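Local coordinates for protein sugar ABC transporter (Agrobacterium radiobacter, PDB 4RXT) that binds alpha-L-arabinopyranose between its two lobes and probably delivers such sugars to an ABC transporter as its periplasmic solute-binding component, at residues T15-Y18 with W19-L23; D108-Q111 with G112-A116; A144-L147 with E148-T152; L233-K237 with S238-A242; D287-I290 with E291-N295. All blocks are in the same frame, centred on the assembly; numbering follows the deposited sequence.

Contact 1: residues T15-Y18 with W19-L23; sequences TSFY and WQIVL. With ARA (alpha-L-arabinopyranose), chain B.
The edge of Y18 points at the face of W19: the ring of Y18 and the six-membered ring of W19 have centroids 4.9 Å apart with planes at 89°, a T-shaped (edge-to-face) pair, with Y18 CD2 over the indole. Y18 CG lies anti to the backbone N (chi1 179°), which carries the phenol to the sugar. There ARA C1 sits over the centre of the Y18 ring, and W19 CZ2 comes within 3.7 Å of ARA C3. Y18 OH bonds to D93 and W19 NE1 to E45, so both polar ends are fixed by sugar-binding residues. The solvent side is at the exposed F17, where I21 covers only part of the ring: I21 CD1 meets F17 CE2 at 3.5 Å, and I21 CG1 lies over the face, offset toward its rim. S16 caps the turn, OG accepting a weak bond from Y18 N at 3.4 Å. This is the capped N-terminus of the helix in a beta-alpha-beta unit, presenting aromatic residues to the sugar as in periplasmic binding proteins.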
loop_
_atom_site.group_PDB
_atom_site.type_symbol
_atom_site.label_atom_id
_atom_site.label_comp_id
_atom_site.label_asym_id
_atom_site.label_seq_id
_atom_site.Cartn_x
_atom_site.Cartn_y
_atom_site.Cartn_z
ATOM N N THR A 15 -5.326 -1.304 12.590
ATOM C CA THR A 15 -5.247 -2.756 12.799
ATOM C C THR A 15 -4.393 -3.505 11.775
ATOM O O THR A 15 -4.164 -4.692 11.905
ATOM C CB THR A 15 -6.659 -3.394 12.794
ATOM O OG1 THR A 15 -7.199 -3.405 11.465
ATOM C CG2 THR A 15 -7.614 -2.634 13.724
ATOM N N SER A 16 -3.923 -2.801 10.763
ATOM C CA SER A 16 -3.144 -3.386 9.669
ATOM C C SER A 16 -1.653 -3.349 10.000
ATOM O O SER A 16 -1.157 -2.338 10.426
ATOM C CB SER A 16 -3.401 -2.550 8.403
ATOM O OG SER A 16 -2.461 -2.809 7.357
ATOM N N PHE A 17 -0.946 -4.458 9.785
ATOM C CA PHE A 17 0.495 -4.484 10.035
ATOM C C PHE A 17 1.238 -3.427 9.234
ATOM O O PHE A 17 2.198 -2.840 9.716
ATOM C CB PHE A 17 1.061 -5.847 9.713
ATOM C CG PHE A 17 2.521 -5.986 9.994
ATOM C CD1 PHE A 17 2.978 -6.039 11.284
ATOM C CD2 PHE A 17 3.420 -6.064 8.954
ATOM C CE1 PHE A 17 4.341 -6.194 11.535
ATOM C CE2 PHE A 17 4.763 -6.228 9.173
ATOM C CZ PHE A 17 5.230 -6.271 10.470
ATOM N N TYR A 18 0.819 -3.210 7.994
ATOM C CA TYR A 18 1.470 -2.201 7.190
ATOM C C TYR A 18 1.432 -0.817 7.874
ATOM O O TYR A 18 2.450 -0.126 7.975
ATOM C CB TYR A 18 0.776 -2.109 5.845
ATOM C CG TYR A 18 1.374 -1.056 4.945
ATOM C CD1 TYR A 18 2.474 -1.323 4.137
ATOM C CD2 TYR A 18 0.817 0.235 4.868
ATOM C CE1 TYR A 18 3.005 -0.351 3.297
ATOM C CE2 TYR A 18 1.368 1.201 4.045
ATOM C CZ TYR A 18 2.431 0.900 3.231
ATOM O OH TYR A 18 2.974 1.852 2.392
ATOM N N TRP A 19 0.233 -0.424 8.306
ATOM C CA TRP A 19 0.076 0.881 8.979
ATOM C C TRP A 19 0.764 0.938 10.318
ATOM O O TRP A 19 1.188 1.989 10.745
ATOM C CB TRP A 19 -1.408 1.312 9.094
ATOM C CG TRP A 19 -1.989 1.535 7.741
ATOM C CD1 TRP A 19 -2.891 0.760 7.113
ATOM C CD2 TRP A 19 -1.537 2.493 6.794
ATOM N NE1 TRP A 19 -3.076 1.189 5.823
ATOM C CE2 TRP A 19 -2.259 2.272 5.611
ATOM C CE3 TRP A 19 -0.605 3.520 6.834
ATOM C CZ2 TRP A 19 -2.070 3.042 4.506
ATOM C CZ3 TRP A 19 -0.426 4.293 5.739
ATOM C CH2 TRP A 19 -1.146 4.045 4.594
ATOM N N GLN A 20 0.874 -0.213 10.972
ATOM C CA GLN A 20 1.646 -0.289 12.231
ATOM C C GLN A 20 3.141 -0.019 12.001
ATOM O O GLN A 20 3.819 0.568 12.846
ATOM C CB GLN A 20 1.414 -1.617 12.926
ATOM C CG GLN A 20 -0.013 -1.686 13.450
ATOM C CD GLN A 20 -0.529 -3.082 13.741
ATOM O OE1 GLN A 20 0.204 -4.080 13.644
ATOM N NE2 GLN A 20 -1.831 -3.167 14.067
ATOM N N ILE A 21 3.641 -0.365 10.828
ATOM C CA ILE A 21 5.042 -0.045 10.474
ATOM C C ILE A 21 5.175 1.467 10.301
ATOM O O ILE A 21 6.068 2.089 10.824
ATOM C CB ILE A 21 5.536 -0.747 9.192
ATOM C CG1 ILE A 21 5.545 -2.282 9.359
ATOM C CG2 ILE A 21 6.954 -0.258 8.849
ATOM C CD1 ILE A 21 5.679 -3.035 8.038
ATOM N N VAL A 22 4.240 2.061 9.544
ATOM C CA VAL A 22 4.176 3.538 9.397
ATOM C C VAL A 22 4.151 4.227 10.763
ATOM O O VAL A 22 4.899 5.172 11.017
ATOM C CB VAL A 22 2.960 3.977 8.565
ATOM C CG1 VAL A 22 2.853 5.502 8.522
ATOM C CG2 VAL A 22 3.017 3.373 7.180
ATOM N N LEU A 23 3.294 3.735 11.664
ATOM C CA LEU A 23 3.177 4.325 13.000
ATOM C C LEU A 23 4.450 4.150 13.844
ATOM O O LEU A 23 4.829 5.054 14.560
ATOM C CB LEU A 23 1.963 3.741 13.751
ATOM C CG LEU A 23 0.580 4.117 13.234
ATOM C CD1 LEU A 23 -0.468 3.365 14.044
ATOM C CD2 LEU A 23 0.354 5.622 13.257
HETATM C C1 ARA B . -0.558 -0.847 1.368
HETATM C C2 ARA B . -0.970 0.396 0.555
HETATM C C3 ARA B . -2.027 1.172 1.322
HETATM C C4 ARA B . -3.196 0.267 1.748
HETATM C C5 ARA B . -2.854 -1.158 1.620
HETATM O O1 ARA B . -0.106 -1.546 0.214
HETATM O O2 ARA B . 0.160 1.261 0.337
HETATM O O3 ARA B . -2.421 2.301 0.524
HETATM O O4 ARA B . -4.310 0.334 0.854
HETATM O O5 ARA B . -1.557 -1.527 2.117
#

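Contact 2: residues D108-Q111 with G112-A116; sequences DNTQ and GGRIA
The guanidinium of R114 lies over the backbone of the preceding turn: one of its faces covers Q111 CA, 3.4 Å from its plane, and the T110 carbonyl carbon, over which the group is centred. The amide of Q111 is turned 88° to that plane, and the two side chains cross at about a right angle. All this happens in the first turns of helix 109-128, whose N-cap is D108. D108 OD1 accepts from Q111 N at 3.1 Å with an N-H...O angle of 171°; the donor comes from above the carboxylate plane. Four i to i+4 backbone bonds then follow, from G112 N to D108 O through I115 N to Q111 O, the last of them 2.8 Å long.

R114 folds back because its chain bends at chi3 (-134°), which brings NH2 to T110 CG2 at 3.5 Å and NH1 alongside Q111 CB. D108 OD1 and R114 NH2 remain 4.7 Å apart, so any attraction between their opposite charges acts without contact. N109 faces the sugar site, where its OD1 accepts from R150 NE and thus helps position an arginine that binds the ligand; it also packs on S146 and Q149 of helix 145-161. On the flank facing strand 243-246, I115 packs against V245. Within the helix, I115 CD1 reaches back to Q111 CG at 4.0 Å.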
loop_
_atom_site.group_PDB
_atom_site.type_symbol
_atom_site.label_atom_id
_atom_site.label_comp_id
_atom_site.label_asym_id
_atom_site.label_seq_id
_atom_site.Cartn_x
_atom_site.Cartn_y
_atom_site.Cartn_z
ATOM N N ASP A 108 5.980 5.220 -5.946
ATOM C CA ASP A 108 5.460 5.467 -7.289
ATOM C C ASP A 108 4.556 4.258 -7.589
ATOM O O ASP A 108 4.989 3.205 -8.008
ATOM C CB ASP A 108 6.610 5.604 -8.289
ATOM C CG ASP A 108 6.143 5.826 -9.733
ATOM O OD1 ASP A 108 4.930 5.560 -10.101
ATOM O OD2 ASP A 108 7.036 6.228 -10.520
ATOM N N ASN A 109 3.279 4.444 -7.321
ATOM C CA ASN A 109 2.341 3.327 -7.375
ATOM C C ASN A 109 2.030 2.807 -8.768
ATOM O O ASN A 109 1.797 1.629 -8.949
ATOM C CB ASN A 109 1.075 3.616 -6.593
ATOM C CG ASN A 109 1.339 3.560 -5.104
ATOM O OD1 ASN A 109 1.695 2.494 -4.581
ATOM N ND2 ASN A 109 1.217 4.699 -4.421
ATOM N N THR A 110 2.115 3.667 -9.763
ATOM C CA THR A 110 1.933 3.211 -11.126
ATOM C C THR A 110 3.100 2.292 -11.519
ATOM O O THR A 110 2.896 1.178 -12.087
ATOM C CB THR A 110 1.791 4.384 -12.084
ATOM O OG1 THR A 110 0.722 5.230 -11.620
ATOM C CG2 THR A 110 1.459 3.856 -13.444
ATOM N N GLN A 111 4.318 2.728 -11.198
ATOM C CA GLN A 111 5.497 1.910 -11.438
ATOM C C GLN A 111 5.413 0.597 -10.646
ATOM O O GLN A 111 5.845 -0.463 -11.112
ATOM C CB GLN A 111 6.771 2.664 -11.084
ATOM C CG GLN A 111 8.063 1.953 -11.451
ATOM C CD GLN A 111 9.293 2.709 -10.948
ATOM O OE1 GLN A 111 10.058 3.259 -11.753
ATOM N NE2 GLN A 111 9.474 2.760 -9.616
ATOM N N GLY A 112 4.857 0.672 -9.448
ATOM C CA GLY A 112 4.698 -0.526 -8.614
ATOM C C GLY A 112 3.797 -1.555 -9.305
ATOM O O GLY A 112 4.065 -2.759 -9.285
ATOM N N GLY A 113 2.738 -1.086 -9.966
ATOM C CA GLY A 113 1.894 -1.977 -10.767
ATOM C C GLY A 113 2.642 -2.563 -11.975
ATOM O O GLY A 113 2.490 -3.763 -12.312
ATOM N N ARG A 114 3.443 -1.725 -12.642
ATOM C CA ARG A 114 4.260 -2.195 -13.757
ATOM C C ARG A 114 5.247 -3.278 -13.331
ATOM O O ARG A 114 5.402 -4.296 -14.009
ATOM C CB ARG A 114 5.037 -1.044 -14.411
ATOM C CG ARG A 114 4.203 0.003 -15.118
ATOM C CD ARG A 114 5.083 1.065 -15.829
ATOM N NE ARG A 114 4.590 2.426 -15.557
ATOM C CZ ARG A 114 5.255 3.391 -14.906
ATOM N NH1 ARG A 114 6.508 3.209 -14.463
ATOM N NH2 ARG A 114 4.666 4.578 -14.718
ATOM N N ILE A 115 5.918 -3.028 -12.213
ATOM C CA ILE A 115 6.863 -4.000 -11.597
ATOM C C ILE A 115 6.184 -5.338 -11.286
ATOM O O ILE A 115 6.707 -6.402 -11.558
ATOM C CB ILE A 115 7.494 -3.397 -10.308
ATOM C CG1 ILE A 115 8.493 -2.306 -10.688
ATOM C CG2 ILE A 115 8.217 -4.450 -9.467
ATOM C CD1 ILE A 115 8.980 -1.469 -9.524
ATOM N N ALA A 116 4.955 -5.251 -10.813
ATOM C CA ALA A 116 4.180 -6.444 -10.481
ATOM C C ALA A 116 3.832 -7.219 -11.745
ATOM O O ALA A 116 3.859 -8.471 -11.749
ATOM C CB ALA A 116 2.922 -6.086 -9.707
#

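Contact 3: residues A144-L147 with E148-T152; sequences AGSL and EQRRT. With ARA (alpha-L-arabinopyranose), chain B.
Helical backbone bonds of the i to i+4 kind start at once after the N-cap A144, from E148 N to A144 O (3.0 Å) through R151 N to L147 O, each with an N-H...O angle near 160°. R150 dominates the side chains. Its chain runs extended from CG to NE, passes S146 O with CG, and delivers the guanidinium edge-on to the sugar. R150 NH1 donates to ARA O1 at 2.9 Å, with an angle of 165°, while R150 NH2 donates to ARA O2 at the same distance and 156°, a two-pronged grip on neighbouring hydroxyls. S146 CB lies over one face of the guanidinium, and L147 CD2 approaches NH1 obliquely at 3.5 Å.

The helix follows strand 133-139 in a beta-alpha-beta unit of the periplasmic binding protein fold, and the N-terminal end of the helix meets the ligand. S146 OG, set between the backbone N and the carbonyl carbon, is 2.8 Å from ARA O3. Around the same arginine, S200 O also accepts from NH1, and F226 supplies a cation-pi contact. Turned elsewhere, E148 CG, anti to the carbonyl carbon, passes A144 O at 3.2 Å, and the bend at chi2 turns the carboxylate back toward the N-cap. Its OE2 accepts from a water, 2.7 Å away, that in turn accepts from A144 N, and the same OE2 bonds to Y172 OH and G143 N.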
loop_
_atom_site.group_PDB
_atom_site.type_symbol
_atom_site.label_atom_id
_atom_site.label_comp_id
_atom_site.label_asym_id
_atom_site.label_seq_id
_atom_site.Cartn_x
_atom_site.Cartn_y
_atom_site.Cartn_z
ATOM N N ALA A 144 -9.218 4.055 -3.907
ATOM C CA ALA A 144 -7.973 4.426 -3.216
ATOM C C ALA A 144 -6.951 4.925 -4.216
ATOM O O ALA A 144 -6.764 4.323 -5.246
ATOM C CB ALA A 144 -7.386 3.237 -2.415
ATOM N N GLY A 145 -6.263 5.993 -3.904
ATOM C CA GLY A 145 -5.266 6.527 -4.829
ATOM C C GLY A 145 -4.170 5.507 -5.156
ATOM O O GLY A 145 -3.852 5.240 -6.302
ATOM N N SER A 146 -3.577 4.939 -4.103
ATOM C CA SER A 146 -2.458 3.994 -4.280
ATOM C C SER A 146 -2.913 2.791 -5.130
ATOM O O SER A 146 -2.240 2.385 -6.091
ATOM C CB SER A 146 -1.902 3.534 -2.929
ATOM O OG SER A 146 -2.955 2.994 -2.178
ATOM N N LEU A 147 -4.048 2.215 -4.758
ATOM C CA LEU A 147 -4.495 0.961 -5.397
ATOM C C LEU A 147 -4.951 1.152 -6.857
ATOM O O LEU A 147 -4.728 0.278 -7.713
ATOM C CB LEU A 147 -5.603 0.298 -4.590
ATOM C CG LEU A 147 -5.270 0.079 -3.098
ATOM C CD1 LEU A 147 -6.424 -0.669 -2.415
ATOM C CD2 LEU A 147 -3.927 -0.616 -2.843
ATOM N N GLU A 148 -5.642 2.273 -7.112
ATOM C CA GLU A 148 -6.062 2.556 -8.499
ATOM C C GLU A 148 -4.846 2.757 -9.422
ATOM O O GLU A 148 -4.825 2.320 -10.590
ATOM C CB GLU A 148 -7.017 3.728 -8.548
ATOM C CG GLU A 148 -8.341 3.437 -7.859
ATOM C CD GLU A 148 -9.118 2.228 -8.404
ATOM O OE1 GLU A 148 -9.014 1.884 -9.613
ATOM O OE2 GLU A 148 -9.899 1.639 -7.624
ATOM N N GLN A 149 -3.810 3.395 -8.891
ATOM C CA GLN A 149 -2.573 3.545 -9.671
ATOM C C GLN A 149 -1.866 2.209 -9.932
ATOM O O GLN A 149 -1.341 1.974 -11.007
ATOM C CB GLN A 149 -1.629 4.551 -9.037
ATOM C CG GLN A 149 -2.182 5.948 -9.146
ATOM C CD GLN A 149 -1.266 6.977 -8.556
ATOM O OE1 GLN A 149 -0.649 6.731 -7.548
ATOM N NE2 GLN A 149 -1.174 8.142 -9.181
ATOM N N ARG A 150 -1.822 1.338 -8.921
ATOM C CA ARG A 150 -1.227 -0.011 -9.110
ATOM C C ARG A 150 -2.006 -0.766 -10.175
ATOM O O ARG A 150 -1.435 -1.419 -11.061
ATOM C CB ARG A 150 -1.202 -0.790 -7.804
ATOM C CG ARG A 150 -0.307 -0.145 -6.798
ATOM C CD ARG A 150 -0.428 -0.793 -5.442
ATOM N NE ARG A 150 0.207 0.072 -4.456
ATOM C CZ ARG A 150 0.152 -0.054 -3.149
ATOM N NH1 ARG A 150 -0.436 -1.115 -2.587
ATOM N NH2 ARG A 150 0.746 0.869 -2.430
ATOM N N ARG A 151 -3.322 -0.664 -10.114
ATOM C CA ARG A 151 -4.165 -1.326 -11.096
ATOM C C ARG A 151 -3.857 -0.825 -12.518
ATOM O O ARG A 151 -3.660 -1.607 -13.433
ATOM C CB ARG A 151 -5.636 -1.125 -10.743
ATOM C CG ARG A 151 -6.631 -1.542 -11.817
ATOM C CD ARG A 151 -8.064 -1.418 -11.332
ATOM N NE ARG A 151 -9.019 -1.808 -12.363
ATOM C CZ ARG A 151 -9.319 -1.068 -13.424
ATOM N NH1 ARG A 151 -8.775 0.124 -13.587
ATOM N NH2 ARG A 151 -10.166 -1.537 -14.307
ATOM N N THR A 152 -3.783 0.483 -12.662
ATOM C CA THR A 152 -3.471 1.101 -13.967
ATOM C C THR A 152 -2.091 0.651 -14.460
ATOM O O THR A 152 -1.908 0.248 -15.608
ATOM C CB THR A 152 -3.565 2.631 -13.843
ATOM O OG1 THR A 152 -4.931 2.989 -13.592
ATOM C CG2 THR A 152 -3.146 3.304 -15.143
HETATM C C1 ARA B . -0.558 -0.847 1.368
HETATM C C2 ARA B . -0.970 0.396 0.555
HETATM C C3 ARA B . -2.027 1.172 1.322
HETATM C C4 ARA B . -3.196 0.267 1.748
HETATM C C5 ARA B . -2.854 -1.158 1.620
HETATM O O1 ARA B . -0.106 -1.546 0.214
HETATM O O2 ARA B . 0.160 1.261 0.337
HETATM O O3 ARA B . -2.421 2.301 0.524
HETATM O O4 ARA B . -4.310 0.334 0.854
HETATM O O5 ARA B . -1.557 -1.527 2.117
HETATM O O HOH W 1 -8.814 1.433 -5.134
#

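Contact 4: residues L233-K237 with S238-A242; sequences LGFLK and SGAIA
Helix 230-238 ends here and turns toward strand 243-246 through G239, the first residue to leave helical angles and one with positive phi (99°). The last regular bond runs from S238 N to G234 O at 2.9 Å. Beyond it, F235 O collects the exiting chain: I241 N donates at 3.1 Å and 172°, arriving from above the carbonyl plane, and G239 N adds a weak bond. This is a helix C-terminus that turns out through a positive-phi glycine at C', with I241 N reaching back to F235 O and F235 CB packing on I241 CG1 at 3.7 Å. A240 CB meets F235 CB at 4.0 Å, and I241 CD1 lies at the edge of the phenyl ring. The CG of L236 lies anti to the backbone N (chi1 -170°), and its CD1 reaches I241 O at 3.5 Å. One water donates to both L236 O and I241 O, 2.6 Å from each, bridging the helix end and the returning chain. On the flank facing helix 202-214, F235 packs on Q210 and A213, and A240 also touches A213; beyond the turn, A242 pairs through its backbone with V223 of strand 222-226.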
loop_
_atom_site.group_PDB
_atom_site.type_symbol
_atom_site.label_atom_id
_atom_site.label_comp_id
_atom_site.label_asym_id
_atom_site.label_seq_id
_atom_site.Cartn_x
_atom_site.Cartn_y
_atom_site.Cartn_z
ATOM N N LEU A 233 5.306 -13.444 4.077
ATOM C CA LEU A 233 6.695 -13.887 3.932
ATOM C C LEU A 233 6.767 -15.416 4.025
ATOM O O LEU A 233 7.524 -16.047 3.298
ATOM C CB LEU A 233 7.604 -13.206 4.941
ATOM C CG LEU A 233 7.837 -11.714 4.671
ATOM C CD1 LEU A 233 8.626 -11.094 5.829
ATOM C CD2 LEU A 233 8.542 -11.421 3.345
ATOM N N GLY A 234 5.923 -16.014 4.860
ATOM C CA GLY A 234 5.795 -17.481 4.908
ATOM C C GLY A 234 5.350 -18.061 3.569
ATOM O O GLY A 234 5.886 -19.066 3.087
ATOM N N PHE A 235 4.400 -17.375 2.933
ATOM C CA PHE A 235 3.887 -17.808 1.624
ATOM C C PHE A 235 4.952 -17.638 0.531
ATOM O O PHE A 235 5.023 -18.436 -0.409
ATOM C CB PHE A 235 2.646 -16.980 1.211
ATOM C CG PHE A 235 1.406 -17.221 2.073
ATOM C CD1 PHE A 235 1.178 -18.454 2.689
ATOM C CD2 PHE A 235 0.491 -16.235 2.234
ATOM C CE1 PHE A 235 0.064 -18.665 3.483
ATOM C CE2 PHE A 235 -0.637 -16.433 2.988
ATOM C CZ PHE A 235 -0.872 -17.641 3.618
ATOM N N LEU A 236 5.771 -16.595 0.645
ATOM C CA LEU A 236 6.874 -16.416 -0.311
ATOM C C LEU A 236 7.878 -17.594 -0.239
ATOM O O LEU A 236 8.310 -18.170 -1.230
ATOM C CB LEU A 236 7.559 -15.082 -0.054
ATOM C CG LEU A 236 8.568 -14.664 -1.119
ATOM C CD1 LEU A 236 7.846 -14.430 -2.432
ATOM C CD2 LEU A 236 9.291 -13.391 -0.717
ATOM N N LYS A 237 8.151 -18.027 0.973
ATOM C CA LYS A 237 9.086 -19.119 1.156
ATOM C C LYS A 237 8.468 -20.457 0.766
ATOM O O LYS A 237 9.159 -21.336 0.223
ATOM C CB LYS A 237 9.527 -19.119 2.592
ATOM C CG LYS A 237 10.454 -17.968 2.862
ATOM C CD LYS A 237 11.167 -18.109 4.176
ATOM C CE LYS A 237 10.243 -17.924 5.366
ATOM N NZ LYS A 237 11.012 -17.457 6.558
ATOM N N SER A 238 7.175 -20.616 1.059
ATOM C CA SER A 238 6.495 -21.885 0.806
ATOM C C SER A 238 6.192 -22.057 -0.681
ATOM O O SER A 238 5.962 -23.178 -1.142
ATOM C CB SER A 238 5.196 -22.009 1.602
ATOM O OG SER A 238 4.129 -21.256 1.009
ATOM N N GLY A 239 6.167 -20.934 -1.412
ATOM C CA GLY A 239 5.844 -20.911 -2.824
ATOM C C GLY A 239 4.411 -20.527 -3.129
ATOM O O GLY A 239 4.044 -20.401 -4.286
ATOM N N ALA A 240 3.591 -20.332 -2.100
ATOM C CA ALA A 240 2.191 -19.888 -2.345
ATOM C C ALA A 240 2.083 -18.501 -2.943
ATOM O O ALA A 240 1.101 -18.203 -3.590
ATOM C CB ALA A 240 1.338 -19.964 -1.089
ATOM N N ILE A 241 3.087 -17.668 -2.677
ATOM C CA ILE A 241 3.247 -16.363 -3.311
ATOM C C ILE A 241 4.560 -16.390 -4.083
ATOM O O ILE A 241 5.560 -16.889 -3.576
ATOM C CB ILE A 241 3.166 -15.179 -2.332
ATOM C CG1 ILE A 241 1.737 -15.047 -1.820
ATOM C CG2 ILE A 241 3.654 -13.885 -3.017
ATOM C CD1 ILE A 241 1.507 -13.915 -0.835
ATOM N N ALA A 242 4.565 -15.882 -5.323
ATOM C CA ALA A 242 5.735 -15.864 -6.186
ATOM C C ALA A 242 6.609 -14.630 -5.997
ATOM O O ALA A 242 7.837 -14.655 -6.242
ATOM C CB ALA A 242 5.312 -15.982 -7.645
HETATM O O HOH W 2 7.945 -18.024 -3.787
#

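Contact 5: residues D287-I290 with E291-N295; sequences DPKI and EALIN
From the N-cap D287 onward the backbone winds into a short helix: E291 N donates to D287 O at 2.9 Å and 168°, A292 N to P288 O at 3.1 Å, and I294 N to I290 O at 2.9 Å. Between them the pattern slackens, because L293 N makes only a weak bond of 3.4 Å to K289 O and shares itself with another weak one to I290 O. I290 O thereby receives two donors near the end of the helix. The side chain of D287 makes no capping bond, and the first turn is closed by the D287 carbonyl.

Apolar contact concentrates on I290, the buried residue of the set. Its CG2 faces I294 CD1 at 4.3 Å, a loose approach one turn apart. I294 CG1 stands between the backbone N and the carbonyl carbon (chi1 62°), which lays CG1 against I290 O at 3.4 Å. L293 lies against the preceding turn, its CD1 3.6 Å from K289 O, and the aliphatic CG of K289 approaches that methyl. Along the other flank, E291 extends beyond CG and OE1 comes to 3.7 Å from P288 CA. I290 also packs on N278 and V280 of strand 278-280, while L293 and I294 rest on V246 of strand 243-246: an amphipathic C-terminal helix laid on the edge of the mixed sheet.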
loop_
_atom_site.group_PDB
_atom_site.type_symbol
_atom_site.label_atom_id
_atom_site.label_comp_id
_atom_site.label_asym_id
_atom_site.label_seq_id
_atom_site.Cartn_x
_atom_site.Cartn_y
_atom_site.Cartn_z
ATOM N N ASP A 287 18.849 -10.386 0.236
ATOM C CA ASP A 287 19.706 -9.274 -0.130
ATOM C C ASP A 287 19.665 -8.278 1.044
ATOM O O ASP A 287 18.575 -7.966 1.555
ATOM C CB ASP A 287 19.208 -8.483 -1.363
ATOM C CG ASP A 287 19.338 -9.224 -2.704
ATOM O OD1 ASP A 287 19.580 -10.445 -2.691
ATOM O OD2 ASP A 287 19.186 -8.538 -3.777
ATOM N N PRO A 288 20.830 -7.733 1.443
ATOM C CA PRO A 288 20.814 -6.852 2.614
ATOM C C PRO A 288 19.827 -5.639 2.549
ATOM O O PRO A 288 19.195 -5.309 3.558
ATOM C CB PRO A 288 22.268 -6.408 2.746
ATOM C CG PRO A 288 23.072 -7.507 2.079
ATOM C CD PRO A 288 22.194 -7.959 0.935
ATOM N N LYS A 289 19.685 -4.993 1.381
ATOM C CA LYS A 289 18.731 -3.875 1.295
ATOM C C LYS A 289 17.301 -4.350 1.568
ATOM O O LYS A 289 16.495 -3.670 2.197
ATOM C CB LYS A 289 18.791 -3.196 -0.076
ATOM C CG LYS A 289 17.866 -1.994 -0.242
ATOM C CD LYS A 289 18.085 -1.323 -1.611
ATOM C CE LYS A 289 17.163 -0.110 -1.829
ATOM N NZ LYS A 289 16.967 0.209 -3.279
ATOM N N ILE A 290 17.008 -5.541 1.061
ATOM C CA ILE A 290 15.664 -6.136 1.155
ATOM C C ILE A 290 15.381 -6.596 2.574
ATOM O O ILE A 290 14.301 -6.358 3.102
ATOM C CB ILE A 290 15.471 -7.245 0.092
ATOM C CG1 ILE A 290 15.626 -6.672 -1.317
ATOM C CG2 ILE A 290 14.164 -8.001 0.274
ATOM C CD1 ILE A 290 14.626 -5.595 -1.640
ATOM N N GLU A 291 16.348 -7.242 3.198
ATOM C CA GLU A 291 16.193 -7.673 4.545
ATOM C C GLU A 291 15.905 -6.543 5.451
ATOM O O GLU A 291 15.103 -6.658 6.321
ATOM C CB GLU A 291 17.507 -8.294 5.012
ATOM C CG GLU A 291 17.580 -9.786 4.938
ATOM C CD GLU A 291 19.012 -10.348 5.024
ATOM O OE1 GLU A 291 20.014 -9.599 4.996
ATOM O OE2 GLU A 291 19.097 -11.582 5.006
ATOM N N ALA A 292 16.535 -5.411 5.210
ATOM C CA ALA A 292 16.248 -4.272 6.086
ATOM C C ALA A 292 14.789 -3.766 5.936
ATOM O O ALA A 292 14.214 -3.242 6.881
ATOM C CB ALA A 292 17.260 -3.160 5.861
ATOM N N LEU A 293 14.214 -3.916 4.739
ATOM C CA LEU A 293 12.815 -3.546 4.442
ATOM C C LEU A 293 11.741 -4.547 4.910
ATOM O O LEU A 293 10.623 -4.143 5.236
ATOM C CB LEU A 293 12.651 -3.302 2.953
ATOM C CG LEU A 293 13.300 -2.006 2.461
ATOM C CD1 LEU A 293 13.583 -2.015 0.944
ATOM C CD2 LEU A 293 12.454 -0.793 2.870
ATOM N N ILE A 294 12.036 -5.840 4.895
ATOM C CA ILE A 294 11.015 -6.836 5.283
ATOM C C ILE A 294 11.227 -7.352 6.716
ATOM O O ILE A 294 10.423 -8.111 7.255
ATOM C CB ILE A 294 10.968 -8.036 4.324
ATOM C CG1 ILE A 294 12.281 -8.802 4.324
ATOM C CG2 ILE A 294 10.680 -7.559 2.901
ATOM C CD1 ILE A 294 12.248 -10.056 3.478
ATOM N N ASN A 295 12.377 -6.930 7.244
ATOM C CA ASN A 295 12.918 -7.255 8.562
ATOM C C ASN A 295 13.363 -8.695 8.811
ATOM O O ASN A 295 14.393 -9.132 8.283
ATOM C CB ASN A 295 11.976 -6.763 9.605
ATOM C CG ASN A 295 11.967 -5.269 9.671
ATOM O OD1 ASN A 295 10.997 -4.621 9.280
ATOM N ND2 ASN A 295 13.057 -4.709 10.152
#

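Contact 3 is the most buried of the five, and contacts 1 and 3 both touch the sugar, the first by the face of Y18 and the indole carbons of W19, the second by arginine and serine polar atoms. Contact 2 meets contact 3 directly, N109 OD1 lying 2.8 Å from R150 NE, so it forms a second shell although its own side-chain contact is chiefly the R114 guanidinium laid over the preceding turn. Contacts 1, 2 and 3 are helix starts, contact 5 spans an entire short helix, and contact 4 is a helix end. Contacts 4 and 5 stand farther from the ligand, with contact 5 at the surface; they meet where L233 CD1 packs on I294 O, and rely on apolar side chains and backbone bonds.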